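Local coordinates for dihydrodipicolinate synthase (Oceanobacillus iheyensis HTE831, PDB 3D0C), which probably catalyses the condensation of pyruvate with aspartate semialdehyde to 4-hydroxy-tetrahydrodipicolinate, an early step of lysine biosynthesis, at residues L226-A229 / L230-N234; Q235-I238 / W239-E243; E294-L297 / K298-T302. The protein carries 1 engineered substitution. All coordinates share one frame; numbering follows the deposited sequence.

How the contacts relate
All three contacts are local, between neighbouring turns of a helix. Contacts 1 and 2 are partly buried; contact 3 lies at the surface. Contact 1 ends helix 220-232 and contact 2 begins helix 235-257. Their centres are about 9 Å apart, and A229 packs on K237 and I238, L230 on I238, and L226 on V241. Contact 3 belongs to helix 287-303, with its nearest atoms about 6 Å from contact 2. The chemistry differs too. Contact 1 sets glutamates on leucine and on each other before a Schellman end. Contact 2 mixes a glutamine, a lysine chain and tryptophan rings. Contact 3 sets two leucines against one tryptophan, one of them by CH-pi contact over its face.

Contact 1. Residues L226-A229 / L230-N234; sequences LLEA and LEEGN
The carboxylates of E228 and E232 are stacked one turn apart, with their planes 18° from parallel. These like charges lie close, E228 OE1 being 4.5 Å from E232 OE1, and would probably repel. This closeness, near the negative end of the helix, may slightly raise the proton affinity of one, although both are solvent-exposed. The E232 carboxylate also lies against the E228 chain, with its OE1 3.7 Å from E228 CG. The third carboxylate, of E231, rests on a leucine instead. E231 OE2 is 3.7 Å from L227 CD1, and E231 CD is 3.8 Å from L227 CG. E231 CG stands beside its own backbone N (chi1 -55°), which turns the extended chain back along the helix toward L227. Replacing L227 by an alanine would probably open a gap beside Y204 of helix 196-206 and leave the E231 chain without its apolar support. On the next side of the helix, L226 CD1 meets L230 CG at 4.2 Å.

The backbone here closes helix 220-232 with a Schellman motif. L230 N and E231 N still make regular bonds to L226 O and L227 O. N234 N then reaches back to A229 O at 3.2 Å, while G233 N gives a weak bond to L230 O. G233 is the C-prime residue. Its positive phi of 78° suits glycine and turns the chain out of the helix. A229 O thus accepts from N234 N, and more weakly from E232 N and G233 N. N234 follows at once as the N-cap of helix 235-257, and its OD1 accepts from K237 N. A229 CB and the L230 side chain face that second helix, where both touch I238.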
ATOM      1  N   LEU A 226     -28.590  10.148   9.447  1.00 21.89           N
ATOM      2  CA  LEU A 226     -27.572  10.205  10.489  1.00 23.52           C
ATOM      3  C   LEU A 226     -26.944  11.595  10.533  1.00 22.30           C
ATOM      4  O   LEU A 226     -26.727  12.148  11.612  1.00 20.99           O
ATOM      5  CB  LEU A 226     -26.482   9.153  10.239  1.00 24.44           C
ATOM      6  CG  LEU A 226     -25.323   9.183  11.242  1.00 27.10           C
ATOM      7  CD1 LEU A 226     -25.872   8.970  12.641  1.00 29.18           C
ATOM      8  CD2 LEU A 226     -24.299   8.112  10.900  1.00 27.92           C
ATOM      9  N   LEU A 227     -26.647  12.168   9.370  1.00 22.69           N
ATOM     10  CA  LEU A 227     -26.047  13.501   9.361  1.00 23.91           C
ATOM     11  C   LEU A 227     -26.985  14.520  10.004  1.00 23.88           C
ATOM     12  O   LEU A 227     -26.566  15.320  10.838  1.00 22.44           O
ATOM     13  CB  LEU A 227     -25.713  13.950   7.934  1.00 25.01           C
ATOM     14  CG  LEU A 227     -25.178  15.387   7.827  1.00 26.41           C
ATOM     15  CD1 LEU A 227     -23.855  15.517   8.562  1.00 26.06           C
ATOM     16  CD2 LEU A 227     -25.000  15.759   6.370  1.00 28.36           C
ATOM     17  N   GLU A 228     -28.259  14.489   9.623  1.00 23.20           N
ATOM     18  CA  GLU A 228     -29.207  15.442  10.188  1.00 25.29           C
ATOM     19  C   GLU A 228     -29.316  15.283  11.699  1.00 23.95           C
ATOM     20  O   GLU A 228     -29.310  16.270  12.435  1.00 23.66           O
ATOM     21  CB  GLU A 228     -30.589  15.279   9.559  1.00 26.14           C
ATOM     22  CG  GLU A 228     -31.581  16.315  10.058  1.00 34.30           C
ATOM     23  CD  GLU A 228     -32.863  16.339   9.251  1.00 40.06           C
ATOM     24  OE1 GLU A 228     -33.584  15.319   9.245  1.00 41.04           O
ATOM     25  OE2 GLU A 228     -33.145  17.383   8.621  1.00 42.95           O
ATOM     26  N   ALA A 229     -29.410  14.039  12.155  1.00 20.69           N
ATOM     27  CA  ALA A 229     -29.511  13.760  13.578  1.00 23.56           C
ATOM     28  C   ALA A 229     -28.309  14.341  14.321  1.00 22.68           C
ATOM     29  O   ALA A 229     -28.467  14.980  15.357  1.00 20.75           O
ATOM     30  CB  ALA A 229     -29.597  12.256  13.812  1.00 20.22           C
ATOM     31  N   LEU A 230     -27.114  14.111  13.786  1.00 22.90           N
ATOM     32  CA  LEU A 230     -25.884  14.619  14.394  1.00 26.10           C
ATOM     33  C   LEU A 230     -25.877  16.143  14.479  1.00 24.60           C
ATOM     34  O   LEU A 230     -25.501  16.717  15.495  1.00 25.35           O
ATOM     35  CB  LEU A 230     -24.658  14.155  13.594  1.00 27.69           C
ATOM     36  CG  LEU A 230     -24.250  12.681  13.681  1.00 31.84           C
ATOM     37  CD1 LEU A 230     -23.095  12.415  12.718  1.00 32.67           C
ATOM     38  CD2 LEU A 230     -23.843  12.343  15.104  1.00 33.29           C
ATOM     39  N   GLU A 231     -26.291  16.801  13.405  1.00 27.21           N
ATOM     40  CA  GLU A 231     -26.307  18.256  13.383  1.00 28.65           C
ATOM     41  C   GLU A 231     -27.364  18.835  14.320  1.00 29.27           C
ATOM     42  O   GLU A 231     -27.186  19.922  14.866  1.00 28.64           O
ATOM     43  CB  GLU A 231     -26.528  18.757  11.955  1.00 31.30           C
ATOM     44  CG  GLU A 231     -25.516  18.192  10.971  1.00 37.63           C
ATOM     45  CD  GLU A 231     -25.657  18.764   9.576  1.00 40.51           C
ATOM     46  OE1 GLU A 231     -26.804  18.872   9.093  1.00 40.89           O
ATOM     47  OE2 GLU A 231     -24.619  19.089   8.963  1.00 40.38           O
ATOM     48  N   GLU A 232     -28.460  18.112  14.515  1.00 30.39           N
ATOM     49  CA  GLU A 232     -29.507  18.592  15.406  1.00 30.50           C
ATOM     50  C   GLU A 232     -29.199  18.254  16.863  1.00 30.36           C
ATOM     51  O   GLU A 232     -29.763  18.851  17.780  1.00 30.08           O
ATOM     52  CB  GLU A 232     -30.849  17.983  15.019  1.00 34.86           C
ATOM     53  CG  GLU A 232     -31.299  18.337  13.622  1.00 42.97           C
ATOM     54  CD  GLU A 232     -32.698  17.845  13.338  1.00 47.01           C
ATOM     55  OE1 GLU A 232     -32.949  16.632  13.516  1.00 49.17           O
ATOM     56  OE2 GLU A 232     -33.545  18.668  12.938  1.00 48.71           O
ATOM     57  N   GLY A 233     -28.307  17.296  17.075  1.00 28.81           N
ATOM     58  CA  GLY A 233     -27.962  16.908  18.431  1.00 29.75           C
ATOM     59  C   GLY A 233     -29.018  16.022  19.065  1.00 30.02           C
ATOM     60  O   GLY A 233     -29.127  15.945  20.286  1.00 29.83           O
ATOM     61  N   ASN A 234     -29.812  15.363  18.230  1.00 29.86           N
ATOM     62  CA  ASN A 234     -30.849  14.455  18.701  1.00 32.47           C
ATOM     63  C   ASN A 234     -30.158  13.127  19.018  1.00 32.03           C
ATOM     64  O   ASN A 234     -30.056  12.257  18.156  1.00 28.50           O
ATOM     65  CB  ASN A 234     -31.889  14.244  17.595  1.00 36.82           C
ATOM     66  CG  ASN A 234     -33.078  13.418  18.053  1.00 40.24           C
ATOM     67  OD1 ASN A 234     -32.916  12.357  18.654  1.00 42.96           O
ATOM     68  ND2 ASN A 234     -34.279  13.897  17.755  1.00 41.84           N
TER

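Contact 2. Residues Q235-I238 / W239-E243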
ATOM      1  N   GLN A 235     -29.669  12.970  20.245  1.00 31.68           N
ATOM      2  CA  GLN A 235     -28.975  11.737  20.608  1.00 31.62           C
ATOM      3  C   GLN A 235     -29.742  10.461  20.334  1.00 31.30           C
ATOM      4  O   GLN A 235     -29.162   9.481  19.864  1.00 29.84           O
ATOM      5  CB  GLN A 235     -28.587  11.742  22.085  1.00 35.98           C
ATOM      6  CG  GLN A 235     -27.260  12.442  22.371  1.00 42.77           C
ATOM      7  CD  GLN A 235     -26.115  11.926  21.497  1.00 46.25           C
ATOM      8  OE1 GLN A 235     -25.988  10.720  21.282  1.00 48.70           O
ATOM      9  NE2 GLN A 235     -25.274  12.840  21.002  1.00 47.91           N
ATOM     10  N   GLU A 236     -31.033  10.463  20.649  1.00 30.43           N
ATOM     11  CA  GLU A 236     -31.856   9.280  20.454  1.00 29.83           C
ATOM     12  C   GLU A 236     -31.884   8.831  18.996  1.00 28.06           C
ATOM     13  O   GLU A 236     -31.720   7.644  18.697  1.00 25.31           O
ATOM     14  CB  GLU A 236     -33.277   9.547  20.952  1.00 34.64           C
ATOM     15  CG  GLU A 236     -33.371   9.831  22.448  1.00 42.79           C
ATOM     16  CD  GLU A 236     -32.447  10.962  22.894  1.00 46.96           C
ATOM     17  OE1 GLU A 236     -32.548  12.077  22.328  1.00 47.33           O
ATOM     18  OE2 GLU A 236     -31.620  10.733  23.809  1.00 47.74           O
ATOM     19  N   LYS A 237     -32.095   9.780  18.090  1.00 26.44           N
ATOM     20  CA  LYS A 237     -32.138   9.462  16.673  1.00 26.50           C
ATOM     21  C   LYS A 237     -30.743   9.055  16.176  1.00 24.58           C
ATOM     22  O   LYS A 237     -30.605   8.152  15.346  1.00 22.67           O
ATOM     23  CB  LYS A 237     -32.663  10.663  15.879  1.00 28.49           C
ATOM     24  CG  LYS A 237     -32.836  10.383  14.395  1.00 34.79           C
ATOM     25  CD  LYS A 237     -33.781   9.211  14.159  1.00 41.50           C
ATOM     26  CE  LYS A 237     -33.818   8.794  12.693  1.00 45.35           C
ATOM     27  NZ  LYS A 237     -34.321   9.874  11.804  1.00 46.27           N
ATOM     28  N   ILE A 238     -29.713   9.719  16.692  1.00 24.04           N
ATOM     29  CA  ILE A 238     -28.339   9.415  16.306  1.00 23.91           C
ATOM     30  C   ILE A 238     -28.055   7.930  16.524  1.00 23.82           C
ATOM     31  O   ILE A 238     -27.623   7.219  15.612  1.00 22.20           O
ATOM     32  CB  ILE A 238     -27.343  10.245  17.136  1.00 26.09           C
ATOM     33  CG1 ILE A 238     -27.438  11.721  16.743  1.00 27.74           C
ATOM     34  CG2 ILE A 238     -25.934   9.711  16.939  1.00 26.22           C
ATOM     35  CD1 ILE A 238     -26.585  12.653  17.600  1.00 28.86           C
ATOM     36  N   TRP A 239     -28.308   7.470  17.746  1.00 23.48           N
ATOM     37  CA  TRP A 239     -28.094   6.076  18.109  1.00 25.25           C
ATOM     38  C   TRP A 239     -28.995   5.119  17.325  1.00 22.78           C
ATOM     39  O   TRP A 239     -28.573   4.017  16.987  1.00 21.15           O
ATOM     40  CB  TRP A 239     -28.328   5.881  19.613  1.00 29.67           C
ATOM     41  CG  TRP A 239     -27.315   6.558  20.490  1.00 37.43           C
ATOM     42  CD1 TRP A 239     -27.537   7.112  21.720  1.00 40.42           C
ATOM     43  CD2 TRP A 239     -25.914   6.729  20.222  1.00 40.04           C
ATOM     44  NE1 TRP A 239     -26.365   7.616  22.236  1.00 42.25           N
ATOM     45  CE2 TRP A 239     -25.352   7.391  21.338  1.00 42.80           C
ATOM     46  CE3 TRP A 239     -25.079   6.379  19.153  1.00 40.78           C
ATOM     47  CZ2 TRP A 239     -23.995   7.720  21.410  1.00 44.46           C
ATOM     48  CZ3 TRP A 239     -23.731   6.704  19.226  1.00 46.38           C
ATOM     49  CH2 TRP A 239     -23.202   7.365  20.348  1.00 46.87           C
ATOM     50  N   ASP A 240     -30.235   5.518  17.047  1.00 24.52           N
ATOM     51  CA  ASP A 240     -31.142   4.646  16.291  1.00 23.43           C
ATOM     52  C   ASP A 240     -30.651   4.440  14.849  1.00 22.46           C
ATOM     53  O   ASP A 240     -30.630   3.311  14.356  1.00 21.23           O
ATOM     54  CB  ASP A 240     -32.562   5.230  16.265  1.00 26.81           C
ATOM     55  CG  ASP A 240     -33.325   5.000  17.568  1.00 30.82           C
ATOM     56  OD1 ASP A 240     -32.888   4.185  18.416  1.00 31.59           O
ATOM     57  OD2 ASP A 240     -34.380   5.641  17.741  1.00 34.28           O
ATOM     58  N   VAL A 241     -30.267   5.521  14.171  1.00 21.86           N
ATOM     59  CA  VAL A 241     -29.794   5.393  12.787  1.00 23.20           C
ATOM     60  C   VAL A 241     -28.489   4.616  12.777  1.00 23.69           C
ATOM     61  O   VAL A 241     -28.252   3.788  11.891  1.00 21.50           O
ATOM     62  CB  VAL A 241     -29.548   6.766  12.112  1.00 25.16           C
ATOM     63  CG1 VAL A 241     -29.102   6.564  10.654  1.00 21.18           C
ATOM     64  CG2 VAL A 241     -30.818   7.601  12.156  1.00 26.74           C
ATOM     65  N   TRP A 242     -27.661   4.890  13.781  1.00 22.57           N
ATOM     66  CA  TRP A 242     -26.365   4.246  13.958  1.00 25.77           C
ATOM     67  C   TRP A 242     -26.517   2.731  14.052  1.00 24.72           C
ATOM     68  O   TRP A 242     -25.843   1.990  13.335  1.00 21.30           O
ATOM     69  CB  TRP A 242     -25.701   4.790  15.229  1.00 30.05           C
ATOM     70  CG  TRP A 242     -24.456   4.087  15.653  1.00 37.35           C
ATOM     71  CD1 TRP A 242     -23.221   4.167  15.075  1.00 38.80           C
ATOM     72  CD2 TRP A 242     -24.315   3.215  16.776  1.00 39.10           C
ATOM     73  NE1 TRP A 242     -22.320   3.400  15.771  1.00 40.24           N
ATOM     74  CE2 TRP A 242     -22.966   2.804  16.823  1.00 42.26           C
ATOM     75  CE3 TRP A 242     -25.201   2.740  17.753  1.00 43.70           C
ATOM     76  CZ2 TRP A 242     -22.480   1.942  17.808  1.00 45.62           C
ATOM     77  CZ3 TRP A 242     -24.716   1.882  18.732  1.00 48.60           C
ATOM     78  CH2 TRP A 242     -23.367   1.493  18.751  1.00 48.36           C
ATOM     79  N   GLU A 243     -27.397   2.272  14.940  1.00 22.21           N
ATOM     80  CA  GLU A 243     -27.633   0.838  15.110  1.00 24.01           C
ATOM     81  C   GLU A 243     -28.144   0.210  13.821  1.00 21.94           C
ATOM     82  O   GLU A 243     -27.899  -0.968  13.549  1.00 19.22           O
ATOM     83  CB  GLU A 243     -28.697   0.569  16.179  1.00 28.21           C
ATOM     84  CG  GLU A 243     -28.456   1.203  17.518  1.00 34.88           C
ATOM     85  CD  GLU A 243     -29.512   0.785  18.515  1.00 37.74           C
ATOM     86  OE1 GLU A 243     -30.714   0.918  18.198  1.00 37.80           O
ATOM     87  OE2 GLU A 243     -29.140   0.320  19.608  1.00 39.27           O
TER
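W239 N gives to Q235 O at 3.0 Å in a nearly straight bond, with an angle of 174° at the hydrogen, in this first stretch of helix 235-257. V241 N gives to K237 O at 2.9 Å and is also nearly straight. D240 N to E236 O and W242 N to I238 O continue the same pattern. Before them, K237 N is capped by N234 OD1. The indole N-H of W242 is also used, bonded to K198 O.

Q235 and W239 run side by side, pointing the same way. Their amide and ring planes are 58° apart. Q235 OE1 comes to 3.3 Å from W239 NE1, but the angle is too poor for a hydrogen bond. The amide oxygen therefore lies against the indole without gripping it. I238 reaches a face of the same indole, near its rim. Its CG2 stands 4.1 Å from W239 CE3. The W239 ring in turn offers CE3 to a face of W242, 3.7 Å above that plane and toward its rim.

On another side of the helix the lysine chain meets a valine. K237 is bent at chi2 (58°), which carries its methylenes across V241 CG2. K237 CE is only 3.3 Å from that methyl, tighter than usual for two carbons. I238, W239 and W242 all touch P201 of helix 196-206, and W239 also meets the F202 ring.

N234 at the N-cap, bonded to K237 N and followed by regular bonds from each N to the carbonyl four residues earlier, is typical of a capped helix start. This helix opens the C-terminal helical region that follows the eight-stranded TIM barrel in the DapA family.

Contact 3. Residues E294-L297 / K298-T302; sequences EELL and KSWNT
L296 and W300 are joined through the backbone of helix 287-303, where W300 N gives to L296 O at 2.9 Å in a nearly straight bond of 170°, one of four successive bonds in which each backbone N gives to the carbonyl oxygen four residues earlier. Their side chains meet in a CH-pi contact. L296 CG sits 3.8 Å from the centroid of the W300 six-membered ring, only 6° off the ring normal. L296 CG stands anti to the backbone N (chi1 170°), which sends the branch forward along the helix and over the indole face. Both methyls then spread on that face. CD1 lies 3.7 Å from W300 CE2, and CD2 is equally close, 3.7 Å, to W300 CH2.

L297 touches the same ring obliquely, with its CD2 3.7 Å from W300 CE3. Two consecutive leucines thus pack on one indole and probably limit its rotation.

Farther along, K298 O accepts two bonds from T302. The backbone N of T302 makes the regular one at 3.0 Å. T302 OG1 makes a longer one at 3.3 Å, coming from above the carbonyl plane. This ties the threonine hydroxyl back onto the helix.

W300 is the buried residue of this surface stretch and faces the rest of the protein. Its NE1 bonds to D244 O of helix 235-257. K222 of helix 220-232 makes a cation-pi contact with the ring, and F219 meets it at a steep angle. L296 packs on P247, F248 and L251 of helix 235-257, while E294 and L297 touch Q270 at the end of helix 260-270.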
ATOM      1  N   GLU A 294     -28.047 -10.332   1.955  1.00 23.60           N
ATOM      2  CA  GLU A 294     -29.421 -10.452   1.476  1.00 25.05           C
ATOM      3  C   GLU A 294     -30.406 -10.306   2.637  1.00 24.60           C
ATOM      4  O   GLU A 294     -31.439  -9.644   2.508  1.00 27.31           O
ATOM      5  CB  GLU A 294     -29.621 -11.799   0.765  1.00 23.98           C
ATOM      6  CG  GLU A 294     -28.698 -12.012  -0.437  1.00 28.10           C
ATOM      7  CD  GLU A 294     -28.899 -13.361  -1.114  1.00 29.85           C
ATOM      8  OE1 GLU A 294     -29.437 -14.286  -0.465  1.00 31.03           O
ATOM      9  OE2 GLU A 294     -28.506 -13.502  -2.293  1.00 31.37           O
ATOM     10  N   GLU A 295     -30.081 -10.920   3.767  1.00 25.02           N
ATOM     11  CA  GLU A 295     -30.938 -10.848   4.947  1.00 26.54           C
ATOM     12  C   GLU A 295     -31.006  -9.425   5.500  1.00 27.50           C
ATOM     13  O   GLU A 295     -32.063  -8.982   5.954  1.00 27.13           O
ATOM     14  CB  GLU A 295     -30.426 -11.787   6.037  1.00 27.36           C
ATOM     15  CG  GLU A 295     -30.295 -13.241   5.600  1.00 32.33           C
ATOM     16  CD  GLU A 295     -29.949 -14.169   6.754  1.00 32.97           C
ATOM     17  OE1 GLU A 295     -28.903 -13.951   7.405  1.00 33.95           O
ATOM     18  OE2 GLU A 295     -30.723 -15.117   7.009  1.00 36.50           O
ATOM     19  N   LEU A 296     -29.877  -8.715   5.480  1.00 25.29           N
ATOM     20  CA  LEU A 296     -29.848  -7.343   5.972  1.00 25.40           C
ATOM     21  C   LEU A 296     -30.763  -6.480   5.114  1.00 25.60           C
ATOM     22  O   LEU A 296     -31.524  -5.662   5.632  1.00 27.04           O
ATOM     23  CB  LEU A 296     -28.422  -6.774   5.934  1.00 22.32           C
ATOM     24  CG  LEU A 296     -28.291  -5.265   6.196  1.00 21.93           C
ATOM     25  CD1 LEU A 296     -28.933  -4.900   7.526  1.00 23.29           C
ATOM     26  CD2 LEU A 296     -26.817  -4.879   6.194  1.00 23.24           C
ATOM     27  N   LEU A 297     -30.693  -6.658   3.798  1.00 26.06           N
ATOM     28  CA  LEU A 297     -31.538  -5.873   2.916  1.00 26.47           C
ATOM     29  C   LEU A 297     -33.010  -6.219   3.147  1.00 27.76           C
ATOM     30  O   LEU A 297     -33.880  -5.347   3.058  1.00 27.95           O
ATOM     31  CB  LEU A 297     -31.158  -6.107   1.447  1.00 25.97           C
ATOM     32  CG  LEU A 297     -29.753  -5.655   1.019  1.00 28.33           C
ATOM     33  CD1 LEU A 297     -29.684  -5.622  -0.501  1.00 27.76           C
ATOM     34  CD2 LEU A 297     -29.438  -4.269   1.578  1.00 25.11           C
ATOM     35  N   LYS A 298     -33.284  -7.489   3.446  1.00 27.79           N
ATOM     36  CA  LYS A 298     -34.654  -7.924   3.702  1.00 30.32           C
ATOM     37  C   LYS A 298     -35.181  -7.192   4.934  1.00 30.70           C
ATOM     38  O   LYS A 298     -36.296  -6.664   4.931  1.00 31.02           O
ATOM     39  CB  LYS A 298     -34.701  -9.433   3.941  1.00 27.47           C
ATOM     40  CG  LYS A 298     -36.120  -9.959   4.113  1.00 28.00           C
ATOM     41  CD  LYS A 298     -36.960  -9.588   2.890  1.00 30.75           C
ATOM     42  CE  LYS A 298     -38.457  -9.637   3.186  1.00 29.49           C
ATOM     43  NZ  LYS A 298     -39.271  -9.133   2.032  1.00 32.17           N
ATOM     44  N   SER A 299     -34.364  -7.178   5.985  1.00 32.46           N
ATOM     45  CA  SER A 299     -34.707  -6.500   7.230  1.00 33.34           C
ATOM     46  C   SER A 299     -35.001  -5.035   6.960  1.00 34.17           C
ATOM     47  O   SER A 299     -36.035  -4.518   7.383  1.00 34.66           O
ATOM     48  CB  SER A 299     -33.554  -6.605   8.235  1.00 33.26           C
ATOM     49  OG  SER A 299     -33.752  -5.729   9.335  1.00 39.27           O
ATOM     50  N   TRP A 300     -34.087  -4.366   6.257  1.00 33.90           N
ATOM     51  CA  TRP A 300     -34.264  -2.957   5.938  1.00 34.02           C
ATOM     52  C   TRP A 300     -35.542  -2.693   5.170  1.00 35.77           C
ATOM     53  O   TRP A 300     -36.136  -1.618   5.297  1.00 37.30           O
ATOM     54  CB  TRP A 300     -33.057  -2.419   5.159  1.00 30.72           C
ATOM     55  CG  TRP A 300     -31.909  -2.012   6.038  1.00 27.06           C
ATOM     56  CD1 TRP A 300     -31.968  -1.673   7.357  1.00 27.16           C
ATOM     57  CD2 TRP A 300     -30.543  -1.851   5.644  1.00 24.58           C
ATOM     58  NE1 TRP A 300     -30.721  -1.310   7.813  1.00 26.51           N
ATOM     59  CE2 TRP A 300     -29.828  -1.409   6.780  1.00 25.04           C
ATOM     60  CE3 TRP A 300     -29.854  -2.033   4.440  1.00 26.10           C
ATOM     61  CZ2 TRP A 300     -28.450  -1.148   6.747  1.00 23.29           C
ATOM     62  CZ3 TRP A 300     -28.484  -1.772   4.406  1.00 24.83           C
ATOM     63  CH2 TRP A 300     -27.801  -1.334   5.555  1.00 23.81           C
ATOM     64  N   ASN A 301     -35.971  -3.677   4.383  1.00 36.93           N
ATOM     65  CA  ASN A 301     -37.205  -3.537   3.599  1.00 36.59           C
ATOM     66  C   ASN A 301     -38.398  -3.587   4.530  1.00 34.14           C
ATOM     67  O   ASN A 301     -39.328  -2.795   4.419  1.00 39.21           O
ATOM     68  CB  ASN A 301     -37.347  -4.676   2.596  1.00 36.69           C
ATOM     69  CG  ASN A 301     -38.503  -4.457   1.636  1.00 39.31           C
ATOM     70  OD1 ASN A 301     -38.694  -5.221   0.697  1.00 38.38           O
ATOM     71  ND2 ASN A 301     -39.278  -3.393   1.866  1.00 38.48           N
ATOM     72  N   THR A 302     -38.345  -4.547   5.455  1.00 34.74           N
ATOM     73  CA  THR A 302     -39.411  -4.775   6.444  1.00 28.61           C
ATOM     74  C   THR A 302     -39.634  -3.568   7.332  1.00 28.67           C
ATOM     75  O   THR A 302     -40.766  -3.273   7.725  1.00 32.00           O
ATOM     76  CB  THR A 302     -39.121  -6.003   7.386  1.00 25.85           C
ATOM     77  OG1 THR A 302     -39.047  -7.209   6.614  1.00 30.09           O
ATOM     78  CG2 THR A 302     -40.228  -6.167   8.418  1.00 24.95           C
TER